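Local coordinates for protein polyhedrin (Simulium ubiquitum cypovirus, PDB 5A9A) that binds UTP and forms the crystalline matrix of the polyhedra, the occlusion bodies that probably embed cypovirus particles, at residues His75-Arg78 with His79-Phe82; Arg143-Lys146 with Gly147-Met151; Gly212-Ile215 with Asp216-Ala220. All blocks are in the same frame, centred on the assembly; numbering follows the deposited sequence.

Interaction 1. Residues His75-Arg78 with His79-Phe82; sequences HSNR and HKEF. With UTP (uridine 5'-triphosphate), chain B.
The imidazole of His-79 carries two parts of His-75 on the same face. His-75 O stands 3.1 Å above its plane, displaced toward the rim, and His-75 CB makes a CH-pi contact 4.0 Å from the ring centroid. At the edge of the ring, His-79 NE2 donates to O4 of the UTP base (2.8 Å, 153°), while ND1 is hydrogen-bonded to Asp-71. The Arg-78 guanidinium has the ribose over one face, UTP C3' lying 3.0 Å above it. O3B lies in plane at its edge, where NH2 makes a weak 3.3 Å hydrogen bond. The Arg-78 chain runs straight through chi1 and chi2, then turns at chi3 (-52°), which lays the guanidinium along the sugar.

Helix 76-87 starts here, with His-75 at the N-cap: His-79 N bonds back to His-75 O (3.0 Å), and three further i to i+4 bonds follow.

The helix's first turn thus presents neighbouring residues to base and triphosphate. The two nitrogens of His-79 have UTP O4 and an Asp-71 carboxylate as partners, which is consistent with a doubly protonated imidazole.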
loop_
_atom_site.group_PDB
_atom_site.type_symbol
_atom_site.label_atom_id
_atom_site.label_comp_id
_atom_site.label_asym_id
_atom_site.label_seq_id
_atom_site.Cartn_x
_atom_site.Cartn_y
_atom_site.Cartn_z
ATOM N N HIS A 75 -13.258 17.593 -13.490
ATOM C CA HIS A 75 -13.302 18.364 -12.251
ATOM C C HIS A 75 -11.955 18.362 -11.531
ATOM O O HIS A 75 -11.864 18.772 -10.374
ATOM C CB HIS A 75 -14.381 17.802 -11.323
ATOM C CG HIS A 75 -15.725 17.670 -11.970
ATOM N ND1 HIS A 75 -16.291 16.449 -12.272
ATOM C CD2 HIS A 75 -16.614 18.607 -12.377
ATOM C CE1 HIS A 75 -17.470 16.640 -12.836
ATOM N NE2 HIS A 75 -17.690 17.941 -12.911
ATOM N N SER A 76 -10.911 17.909 -12.218
ATOM C CA SER A 76 -9.591 17.782 -11.608
ATOM C C SER A 76 -9.024 19.137 -11.190
ATOM O O SER A 76 -8.431 19.266 -10.119
ATOM C CB SER A 76 -8.621 17.081 -12.565
ATOM O OG SER A 76 -8.278 17.902 -13.670
ATOM N N ASN A 77 -9.214 20.148 -12.032
ATOM C CA ASN A 77 -8.675 21.475 -11.759
ATOM C C ASN A 77 -9.364 22.094 -10.548
ATOM O O ASN A 77 -8.711 22.638 -9.656
ATOM C CB ASN A 77 -8.843 22.381 -12.979
ATOM C CG ASN A 77 -7.717 23.389 -13.114
ATOM O OD1 ASN A 77 -6.668 23.088 -13.687
ATOM N ND2 ASN A 77 -7.927 24.591 -12.586
ATOM N N ARG A 78 -10.690 22.008 -10.529
ATOM C CA ARG A 78 -11.471 22.489 -9.401
ATOM C C ARG A 78 -11.020 21.822 -8.106
ATOM O O ARG A 78 -10.869 22.476 -7.075
ATOM C CB ARG A 78 -12.958 22.207 -9.626
ATOM C CG ARG A 78 -13.836 22.563 -8.437
ATOM C CD ARG A 78 -15.301 22.282 -8.724
ATOM N NE ARG A 78 -15.734 22.895 -9.977
ATOM C CZ ARG A 78 -16.021 24.185 -10.122
ATOM N NH1 ARG A 78 -15.914 25.017 -9.093
ATOM N NH2 ARG A 78 -16.408 24.648 -11.303
ATOM N N HIS A 79 -10.804 20.512 -8.166
ATOM C CA HIS A 79 -10.443 19.747 -6.979
ATOM C C HIS A 79 -9.003 20.025 -6.548
ATOM O O HIS A 79 -8.704 20.068 -5.355
ATOM C CB HIS A 79 -10.669 18.253 -7.223
ATOM C CG HIS A 79 -12.114 17.881 -7.350
ATOM N ND1 HIS A 79 -12.534 16.678 -7.876
ATOM C CD2 HIS A 79 -13.238 18.557 -7.014
ATOM C CE1 HIS A 79 -13.854 16.631 -7.861
ATOM N NE2 HIS A 79 -14.305 17.759 -7.344
ATOM N N LYS A 80 -8.118 20.224 -7.518
ATOM C CA LYS A 80 -6.742 20.600 -7.218
ATOM C C LYS A 80 -6.691 21.931 -6.474
ATOM O O LYS A 80 -5.997 22.062 -5.464
ATOM C CB LYS A 80 -5.909 20.705 -8.496
ATOM C CG LYS A 80 -4.482 21.178 -8.245
ATOM C CD LYS A 80 -3.668 21.231 -9.525
ATOM C CE LYS A 80 -4.006 22.456 -10.356
ATOM N NZ LYS A 80 -3.277 22.451 -11.654
ATOM N N GLU A 81 -7.419 22.921 -6.981
ATOM C CA GLU A 81 -7.387 24.258 -6.401
ATOM C C GLU A 81 -8.016 24.270 -5.014
ATOM O O GLU A 81 -7.531 24.945 -4.107
ATOM C CB GLU A 81 -8.105 25.259 -7.307
ATOM C CG GLU A 81 -7.458 25.431 -8.667
ATOM C CD GLU A 81 -5.999 25.835 -8.569
ATOM O OE1 GLU A 81 -5.572 26.302 -7.489
ATOM O OE2 GLU A 81 -5.278 25.687 -9.576
ATOM N N PHE A 82 -9.103 23.524 -4.847
ATOM C CA PHE A 82 -9.734 23.435 -3.539
ATOM C C PHE A 82 -8.760 22.782 -2.560
ATOM O O PHE A 82 -8.622 23.222 -1.419
ATOM C CB PHE A 82 -11.041 22.644 -3.601
ATOM C CG PHE A 82 -11.945 22.890 -2.425
ATOM C CD1 PHE A 82 -11.782 22.178 -1.243
ATOM C CD2 PHE A 82 -12.948 23.844 -2.495
ATOM C CE1 PHE A 82 -12.612 22.408 -0.159
ATOM C CE2 PHE A 82 -13.782 24.077 -1.414
ATOM C CZ PHE A 82 -13.613 23.358 -0.245
HETATM P PA UTP B . -20.027 26.244 -12.927
HETATM O O1A UTP B . -20.299 27.319 -11.904
HETATM O O2A UTP B . -21.167 25.447 -13.514
HETATM O O3A UTP B . -19.177 26.885 -14.136
HETATM O "O5'" UTP B . -18.992 25.196 -12.287
HETATM P PB UTP B . -18.105 28.063 -13.894
HETATM O O1B UTP B . -17.131 28.029 -15.045
HETATM O O2B UTP B . -18.860 29.330 -13.579
HETATM O O3B UTP B . -17.304 27.608 -12.573
HETATM P PG UTP B . -16.788 28.685 -11.492
HETATM O O1G UTP B . -17.015 30.011 -12.172
HETATM O O2G UTP B . -15.340 28.335 -11.274
HETATM O O3G UTP B . -17.676 28.416 -10.303
HETATM C "C5'" UTP B . -19.396 23.865 -11.972
HETATM C "C4'" UTP B . -19.877 23.806 -10.529
HETATM O "O4'" UTP B . -19.643 22.522 -9.945
HETATM C "C1'" UTP B . -19.511 22.696 -8.535
HETATM C "C2'" UTP B . -18.875 24.065 -8.341
HETATM O "O2'" UTP B . -19.448 24.768 -7.234
HETATM C "C3'" UTP B . -19.157 24.806 -9.638
HETATM O "O3'" UTP B . -19.988 25.941 -9.398
HETATM N N1 UTP B . -18.739 21.604 -7.937
HETATM C C6 UTP B . -18.579 20.460 -8.605
HETATM C C2 UTP B . -18.190 21.742 -6.646
HETATM O O2 UTP B . -18.344 22.804 -6.017
HETATM N N3 UTP B . -17.499 20.741 -6.095
HETATM C C4 UTP B . -17.324 19.587 -6.751
HETATM O O4 UTP B . -16.677 18.658 -6.223
HETATM C C5 UTP B . -17.862 19.424 -8.023
HETATM O O HOH W 1 -5.686 20.753 -13.408
#

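Interaction 2. Residues Arg143-Lys146 with Gly147-Met151; sequences RCYK and GSQMM
The side-chain amide of Gln-149 meets the ring of Tyr-145 obliquely, its NE2 lying 3.4 Å from Tyr-145 CD2 and almost as near CE2. The two side chains cross at about a right angle, yet ring and amide planes are only 26° apart. Beyond a first torsion well off a staggered position (chi1 -142°), the glutamine is extended, and this carries the amide back along the preceding residues. Its OE1 comes 3.7 Å from Lys-146 N, a proximity rather than a bond.

The tight part is the backbone turn. Gln-149 N donates to Lys-146 O at 2.9 Å, but from well above the carbonyl plane, with a C=O...N angle of 124°, the bent approach of a 3-10 turn. Gln-149 CB also sits 3.2 Å from Lys-146 O. A second such turn follows at once, Met-150 N bonding to Gly-147 O at 3.2 Å. Arg-158 NH1 grips the same Gly-147 oxygen, while the buried Met-150 packs on Arg-158 and Leu-160. Tyr-145 pairs through its backbone with Val-121 and lays its ring on Leu-160 and Ile-162.

The loose side is made of Ser-148, Gln-149 and the far end of Lys-146. Ser-148 and Gln-149 are exposed within the trimeric assembly, and Lys-146 bends away at chi2. All three touch neighbouring molecules in the crystal, consistent with a protein that works as a crystal.

The connection therefore links the short, weakly bonded strand 145-146, outermost in the four-stranded sheet of this chain, to strand 151-152 of the six-stranded one. Main-chain bonds and the Arg-158 contact fix its course, while the Tyr-145 and Gln-149 pair adds van der Waals contact between a ring and an amide.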
loop_
_atom_site.group_PDB
_atom_site.type_symbol
_atom_site.label_atom_id
_atom_site.label_comp_id
_atom_site.label_asym_id
_atom_site.label_seq_id
_atom_site.Cartn_x
_atom_site.Cartn_y
_atom_site.Cartn_z
ATOM N N ARG A 143 -8.807 12.610 20.610
ATOM C CA ARG A 143 -10.127 12.713 19.991
ATOM C C ARG A 143 -10.439 11.477 19.148
ATOM O O ARG A 143 -11.424 11.446 18.409
ATOM C CB ARG A 143 -10.209 13.969 19.124
ATOM C CG ARG A 143 -10.053 15.261 19.909
ATOM C CD ARG A 143 -9.708 16.437 19.008
ATOM N NE ARG A 143 -10.877 17.254 18.684
ATOM C CZ ARG A 143 -11.535 17.212 17.529
ATOM N NH1 ARG A 143 -11.152 16.390 16.557
ATOM N NH2 ARG A 143 -12.586 18.002 17.340
ATOM N N CYS A 144 -9.591 10.464 19.266
ATOM C CA CYS A 144 -9.755 9.221 18.526
ATOM C C CYS A 144 -11.012 8.468 18.957
ATOM O O CYS A 144 -11.322 8.403 20.145
ATOM C CB CYS A 144 -8.526 8.336 18.754
ATOM S SG CYS A 144 -8.395 6.934 17.647
ATOM N N TYR A 145 -11.736 7.906 17.990
ATOM C CA TYR A 145 -12.854 7.014 18.291
ATOM C C TYR A 145 -12.319 5.651 18.716
ATOM O O TYR A 145 -11.330 5.170 18.164
ATOM C CB TYR A 145 -13.760 6.828 17.068
ATOM C CG TYR A 145 -14.609 8.024 16.701
ATOM C CD1 TYR A 145 -14.085 9.077 15.960
ATOM C CD2 TYR A 145 -15.951 8.087 17.069
ATOM C CE1 TYR A 145 -14.869 10.168 15.613
ATOM C CE2 TYR A 145 -16.738 9.172 16.727
ATOM C CZ TYR A 145 -16.195 10.206 15.997
ATOM O OH TYR A 145 -16.977 11.285 15.650
ATOM N N LYS A 146 -12.982 5.027 19.688
ATOM C CA LYS A 146 -12.584 3.704 20.159
ATOM C C LYS A 146 -13.690 2.682 19.890
ATOM O O LYS A 146 -14.812 3.045 19.542
ATOM C CB LYS A 146 -12.258 3.744 21.656
ATOM C CG LYS A 146 -11.301 4.864 22.062
ATOM C CD LYS A 146 -9.882 4.620 21.560
ATOM C CE LYS A 146 -9.024 5.873 21.699
ATOM N NZ LYS A 146 -8.933 6.363 23.107
ATOM N N GLY A 147 -13.360 1.406 20.060
ATOM C CA GLY A 147 -14.289 0.324 19.790
ATOM C C GLY A 147 -15.605 0.423 20.541
ATOM O O GLY A 147 -16.661 0.082 20.004
ATOM N N SER A 148 -15.547 0.890 21.784
ATOM C CA SER A 148 -16.734 0.954 22.629
ATOM C C SER A 148 -17.647 2.102 22.215
ATOM O O SER A 148 -18.749 2.250 22.745
ATOM C CB SER A 148 -16.337 1.113 24.097
ATOM O OG SER A 148 -15.593 2.302 24.299
ATOM N N GLN A 149 -17.186 2.906 21.265
ATOM C CA GLN A 149 -17.955 4.045 20.787
ATOM C C GLN A 149 -18.733 3.671 19.532
ATOM O O GLN A 149 -19.587 4.425 19.069
ATOM C CB GLN A 149 -17.026 5.220 20.499
ATOM C CG GLN A 149 -17.604 6.565 20.885
ATOM C CD GLN A 149 -16.628 7.699 20.679
ATOM O OE1 GLN A 149 -15.433 7.556 20.929
ATOM N NE2 GLN A 149 -17.131 8.835 20.216
ATOM N N MET A 150 -18.424 2.500 18.982
ATOM C CA MET A 150 -19.159 1.977 17.843
ATOM C C MET A 150 -20.390 1.247 18.358
ATOM O O MET A 150 -20.304 0.442 19.285
ATOM C CB MET A 150 -18.283 1.026 17.030
ATOM C CG MET A 150 -16.937 1.618 16.639
ATOM S SD MET A 150 -16.028 0.592 15.467
ATOM C CE MET A 150 -17.147 0.598 14.065
ATOM N N MET A 151 -21.538 1.538 17.757
ATOM C CA MET A 151 -22.798 0.963 18.208
ATOM C C MET A 151 -22.832 -0.537 17.937
ATOM O O MET A 151 -22.646 -0.986 16.805
ATOM C CB MET A 151 -23.967 1.673 17.528
ATOM C CG MET A 151 -23.991 3.174 17.804
ATOM S SD MET A 151 -25.242 4.074 16.875
ATOM C CE MET A 151 -24.449 4.203 15.273
#

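Interaction 3. Residues Gly212-Ile215 with Asp216-Ala220; sequences GDLI and DYMQA
Asp-216 begins the second half of this helical stretch by donating its N to Gly-212 O (3.1 Å, 160°), one turn back. Its CB rests 3.4 Å from Asp-213 O. Both aspartates pack against His-91 of the third subunit, so this flank of the helix faces a subunit interface.

Tyr-217 continues the ladder to Asp-213 O at 3.0 Å. With CG opposite the backbone N (chi1 -180°), its ring leaves the neighbouring turn and reaches Leu-49 and Asp-51 of one strand, and Leu-206 and Leu-208 of the next; Arg-88 of the third subunit also packs on it. Here the architecture becomes plain. Helix 211-221 is amphipathic and lies across the face of the six-stranded antiparallel sheet at its 47-54 and 201-208 end, with buried Leu-214, Tyr-217 and Met-218 turned inward and Asp-216 and Gln-219 not.

Met-218 N bonds to Leu-214 O at 2.9 Å. Its side chain lies beside that of Leu-214 and leads off in the same direction, with CG 4.0 Å from Leu-214 CD1. Tyr-225 lies against both residues and Ile-215 as well.

Gln-219 bonds its N to Ile-215 O and runs its extended chain alongside Ile-215. The methyl CG2 lies 3.8 Å from Gln-219 CD, so an apolar branch lines the amide group, whose NE2 is spent on the carbonyl oxygen of Asp-233 in the adjoining hairpin.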
loop_
_atom_site.group_PDB
_atom_site.type_symbol
_atom_site.label_atom_id
_atom_site.label_comp_id
_atom_site.label_asym_id
_atom_site.label_seq_id
_atom_site.Cartn_x
_atom_site.Cartn_y
_atom_site.Cartn_z
ATOM N N GLY A 212 -32.020 2.438 0.380
ATOM C CA GLY A 212 -32.645 1.154 0.115
ATOM C C GLY A 212 -31.661 0.203 -0.535
ATOM O O GLY A 212 -31.544 -0.957 -0.136
ATOM N N ASP A 213 -30.949 0.698 -1.543
ATOM C CA ASP A 213 -29.930 -0.086 -2.227
ATOM C C ASP A 213 -28.786 -0.432 -1.273
ATOM O O ASP A 213 -28.184 -1.503 -1.367
ATOM C CB ASP A 213 -29.387 0.691 -3.429
ATOM C CG ASP A 213 -30.426 0.874 -4.525
ATOM O OD1 ASP A 213 -31.605 0.534 -4.289
ATOM O OD2 ASP A 213 -30.071 1.365 -5.617
ATOM N N LEU A 214 -28.488 0.484 -0.358
ATOM C CA LEU A 214 -27.415 0.276 0.607
ATOM C C LEU A 214 -27.784 -0.809 1.616
ATOM O O LEU A 214 -26.984 -1.700 1.898
ATOM C CB LEU A 214 -27.089 1.583 1.333
ATOM C CG LEU A 214 -26.041 1.495 2.445
ATOM C CD1 LEU A 214 -24.750 0.865 1.935
ATOM C CD2 LEU A 214 -25.774 2.874 3.021
ATOM N N ILE A 215 -28.995 -0.733 2.158
ATOM C CA ILE A 215 -29.466 -1.749 3.095
ATOM C C ILE A 215 -29.408 -3.117 2.429
ATOM O O ILE A 215 -28.989 -4.102 3.039
ATOM C CB ILE A 215 -30.909 -1.478 3.562
ATOM C CG1 ILE A 215 -30.975 -0.192 4.388
ATOM C CG2 ILE A 215 -31.421 -2.637 4.397
ATOM C CD1 ILE A 215 -32.391 0.244 4.723
ATOM N N ASP A 216 -29.830 -3.167 1.171
ATOM C CA ASP A 216 -29.801 -4.404 0.396
ATOM C C ASP A 216 -28.379 -4.968 0.309
ATOM O O ASP A 216 -28.165 -6.170 0.492
ATOM C CB ASP A 216 -30.367 -4.150 -1.006
ATOM C CG ASP A 216 -30.588 -5.427 -1.791
ATOM O OD1 ASP A 216 -29.627 -5.918 -2.419
ATOM O OD2 ASP A 216 -31.730 -5.936 -1.793
ATOM N N TYR A 217 -27.411 -4.098 0.032
ATOM C CA TYR A 217 -26.008 -4.506 -0.062
ATOM C C TYR A 217 -25.502 -5.065 1.265
ATOM O O TYR A 217 -24.888 -6.130 1.313
ATOM C CB TYR A 217 -25.140 -3.318 -0.482
ATOM C CG TYR A 217 -23.660 -3.633 -0.612
ATOM C CD1 TYR A 217 -23.130 -4.093 -1.812
ATOM C CD2 TYR A 217 -22.792 -3.450 0.459
ATOM C CE1 TYR A 217 -21.780 -4.373 -1.939
ATOM C CE2 TYR A 217 -21.442 -3.731 0.342
ATOM C CZ TYR A 217 -20.942 -4.190 -0.858
ATOM O OH TYR A 217 -19.599 -4.468 -0.983
ATOM N N MET A 218 -25.760 -4.337 2.344
ATOM C CA MET A 218 -25.269 -4.735 3.657
ATOM C C MET A 218 -25.873 -6.077 4.077
ATOM O O MET A 218 -25.197 -6.920 4.667
ATOM C CB MET A 218 -25.575 -3.647 4.688
ATOM C CG MET A 218 -24.930 -2.302 4.359
ATOM S SD MET A 218 -23.129 -2.388 4.226
ATOM C CE MET A 218 -22.673 -2.556 5.955
ATOM N N GLN A 219 -27.145 -6.276 3.758
ATOM C CA GLN A 219 -27.814 -7.535 4.056
ATOM C C GLN A 219 -27.320 -8.670 3.156
ATOM O O GLN A 219 -27.227 -9.820 3.590
ATOM C CB GLN A 219 -29.333 -7.367 3.950
ATOM C CG GLN A 219 -29.897 -6.470 5.044
ATOM C CD GLN A 219 -31.407 -6.349 5.015
ATOM O OE1 GLN A 219 -32.033 -6.442 3.960
ATOM N NE2 GLN A 219 -32.000 -6.135 6.185
ATOM N N ALA A 220 -26.994 -8.347 1.908
ATOM C CA ALA A 220 -26.452 -9.336 0.984
ATOM C C ALA A 220 -25.063 -9.804 1.418
ATOM O O ALA A 220 -24.750 -10.993 1.346
ATOM C CB ALA A 220 -26.394 -8.769 -0.427
#

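Overall arrangement
The three contacts follow one another along the chain without touching. Interaction 1 lies far out, its centre about 28 Å from the centre of the chain, and it alone contributes residues to the UTP pocket, which His-95, His-96, Glu-98, Leu-99, Phe-100 and Glu-101 complete. Its nearest atoms are about 18 Å from interaction 2 and about 21 Å from interaction 3, neither of which supplies a pocket residue. Interactions 2 and 3 lie at the margins of the sheets, with nearest atoms about 10 Å apart. The turn after 145-146 leads to one outermost strand of the six-stranded sheet, 151-152, whereas helix 211-221 covers the opposite end, by strand 201-208.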